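Local coordinates for protein DspB (Aggregatibacter actinomycetemcomitans, PDB 1YHT) that probably hydrolyses terminal beta-linked N-acetylhexosamine residues as a family 20 glycoside hydrolase, and so releases cells from biofilms, at residues A[212-217]-A[233-238]. Numbering follows the deposited sequence.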
# COMPACT_ATOMS: atom_id res chain seq x y z
N LYS A 212 9.57 -1.91 -11.77
CA LYS A 212 9.99 -2.62 -10.57
C LYS A 212 8.79 -2.92 -9.68
O LYS A 212 7.74 -2.29 -9.77
CB LYS A 212 11.02 -1.81 -9.82
CG LYS A 212 12.31 -1.66 -10.58
CD LYS A 212 13.04 -0.46 -10.03
CE LYS A 212 14.37 -0.26 -10.60
NZ LYS A 212 14.92 1.04 -10.11
N THR A 213 8.96 -3.94 -8.85
CA THR A 213 7.93 -4.45 -7.97
C THR A 213 8.21 -4.05 -6.52
O THR A 213 9.33 -4.16 -6.02
CB THR A 213 7.89 -6.03 -8.09
OG1 THR A 213 7.73 -6.41 -9.46
CG2 THR A 213 6.82 -6.64 -7.22
N ARG A 214 7.17 -3.57 -5.85
CA ARG A 214 7.15 -3.40 -4.41
C ARG A 214 6.15 -4.41 -3.82
O ARG A 214 5.13 -4.78 -4.43
CB ARG A 214 6.82 -1.95 -4.01
CG ARG A 214 7.92 -0.98 -4.36
CD ARG A 214 8.79 -0.56 -3.15
NE ARG A 214 9.98 0.16 -3.60
CZ ARG A 214 10.11 1.49 -3.71
NH1 ARG A 214 9.15 2.32 -3.32
NH2 ARG A 214 11.24 2.00 -4.23
N MET A 215 6.48 -4.87 -2.62
CA MET A 215 5.68 -5.87 -1.93
C MET A 215 5.81 -5.81 -0.41
O MET A 215 6.89 -5.57 0.09
CB MET A 215 6.15 -7.26 -2.42
CG MET A 215 5.23 -8.33 -2.03
SD MET A 215 5.83 -9.94 -2.68
CE MET A 215 7.10 -10.23 -1.48
N TRP A 216 4.70 -6.06 0.31
CA TRP A 216 4.68 -6.13 1.76
C TRP A 216 5.52 -7.35 2.22
O TRP A 216 5.67 -8.31 1.45
CB TRP A 216 3.23 -6.22 2.30
CG TRP A 216 2.35 -5.02 2.04
CD1 TRP A 216 1.22 -4.98 1.28
CD2 TRP A 216 2.54 -3.69 2.54
NE1 TRP A 216 0.68 -3.71 1.29
CE2 TRP A 216 1.48 -2.90 2.04
CE3 TRP A 216 3.46 -3.11 3.42
CZ2 TRP A 216 1.33 -1.55 2.37
CZ3 TRP A 216 3.33 -1.80 3.75
CH2 TRP A 216 2.26 -1.01 3.21
N ASN A 217 6.09 -7.31 3.43
CA ASN A 217 7.00 -8.42 3.85
C ASN A 217 6.35 -9.72 4.33
O ASN A 217 7.04 -10.66 4.62
CB ASN A 217 7.97 -7.96 4.93
CG ASN A 217 7.28 -7.60 6.21
OD1 ASN A 217 6.65 -6.56 6.30
ND2 ASN A 217 7.38 -8.48 7.21
N GLU A 233 11.20 -5.34 -4.35
CA GLU A 233 11.57 -4.40 -3.30
C GLU A 233 10.55 -4.47 -2.18
O GLU A 233 9.35 -4.50 -2.43
CB GLU A 233 11.72 -2.98 -3.87
CG GLU A 233 12.72 -2.89 -5.04
CD GLU A 233 12.93 -1.51 -5.62
OE1 GLU A 233 12.26 -0.55 -5.20
OE2 GLU A 233 13.77 -1.38 -6.55
N ILE A 234 11.04 -4.57 -0.94
CA ILE A 234 10.19 -4.88 0.19
C ILE A 234 9.80 -3.64 1.01
O ILE A 234 10.69 -2.84 1.41
CB ILE A 234 10.83 -5.90 1.11
CG1 ILE A 234 11.32 -7.17 0.32
CG2 ILE A 234 9.88 -6.23 2.26
CD1 ILE A 234 10.37 -7.65 -0.72
N THR A 235 8.49 -3.49 1.24
CA THR A 235 7.95 -2.52 2.21
C THR A 235 7.66 -3.23 3.53
O THR A 235 6.64 -3.92 3.67
CB THR A 235 6.69 -1.74 1.61
OG1 THR A 235 5.64 -2.63 1.22
CG2 THR A 235 7.11 -0.99 0.42
N TYR A 236 8.60 -3.10 4.47
CA TYR A 236 8.67 -3.91 5.70
C TYR A 236 7.99 -3.22 6.86
O TYR A 236 8.54 -2.25 7.44
CB TYR A 236 10.15 -4.22 6.10
CG TYR A 236 10.27 -5.44 6.99
CD1 TYR A 236 10.76 -6.65 6.50
CD2 TYR A 236 9.81 -5.42 8.31
CE1 TYR A 236 10.82 -7.82 7.30
CE2 TYR A 236 9.87 -6.55 9.11
CZ TYR A 236 10.41 -7.76 8.62
OH TYR A 236 10.46 -8.91 9.43
N TRP A 237 6.79 -3.69 7.20
CA TRP A 237 5.94 -2.99 8.16
C TRP A 237 5.90 -3.57 9.58
O TRP A 237 5.71 -2.84 10.54
CB TRP A 237 4.54 -2.83 7.64
CG TRP A 237 3.73 -4.06 7.52
CD1 TRP A 237 3.80 -5.01 6.56
CD2 TRP A 237 2.67 -4.45 8.39
NE1 TRP A 237 2.87 -5.98 6.77
CE2 TRP A 237 2.16 -5.67 7.90
CE3 TRP A 237 2.10 -3.90 9.54
CZ2 TRP A 237 1.09 -6.33 8.49
CZ3 TRP A 237 1.02 -4.55 10.15
CH2 TRP A 237 0.53 -5.76 9.62
N SER A 238 6.03 -4.90 9.67
CA SER A 238 6.03 -5.58 10.96
C SER A 238 6.65 -6.97 10.82
O SER A 238 6.41 -7.68 9.82
CB SER A 238 4.60 -5.71 11.44
OG SER A 238 4.55 -6.25 12.74
O HOH W 1 14.18 0.97 -7.24
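Arg214, Met215 and Trp216 pair in parallel with Glu233, Ile234 and Thr235, as neighbouring strands of the TIM barrel. Glu233 N gives its hydrogen to Thr213 O at 2.8 Å, and Met215 N bonds to Glu233 O. Thr235 N reaches Met215 O. The pairing weakens at the C-terminal end, where Asn217 N lies 3.4 Å from Thr235 O.

The Asn217 amide takes over there. Its OD1 accepts from Trp237 N at 3.0 Å, and its ND2 donates to Ser238 O at 2.9 Å, fairly straight (166°). A chi1 of 66° puts CG between the backbone N and the carbonyl carbon and over the Tyr236 ring. The amide stacks on one ring face, the planes 13° apart. Two backbone bonds thus fix its rotation.

At the other end is a salt bridge. Arg214 meets Glu233 side-on, and NE and NH2 both grip OE1. Glu233 OE1 receives Arg214 NE, 2.9 Å away, on its anti lone pair. The guanidinium and carboxylate are nearly coplanar. Glu233 OE2 is joined to Lys212 NZ through a water.

The Thr235 hydroxyl lies over one face of the Trp216 indole, OG1 3.1 Å from CE3. Thr235 OG1 is hydrogen-bonded to His179 NE2. Trp237 CD1 approaches Trp216 CE3 obliquely at 3.7 Å. Trp216 NE1 bonds to Glu114 and Trp237 NE1 to Asp218. On the face opposite Arg214, Trp216, Glu233 and Thr235, Met215 CE meets Ile234 CD1 loosely, at 4.2 Å. Met215 also packs on helix 192-208.

The C-terminal strand ends carry the active site in TIM barrels. Acetate beside Trp216 and glycerol near Trp237 probably come from the crystallisation liquor, but may mark a pocket. The strand pair is tied by charge at its N-terminal end and by an amide at its C-terminal end.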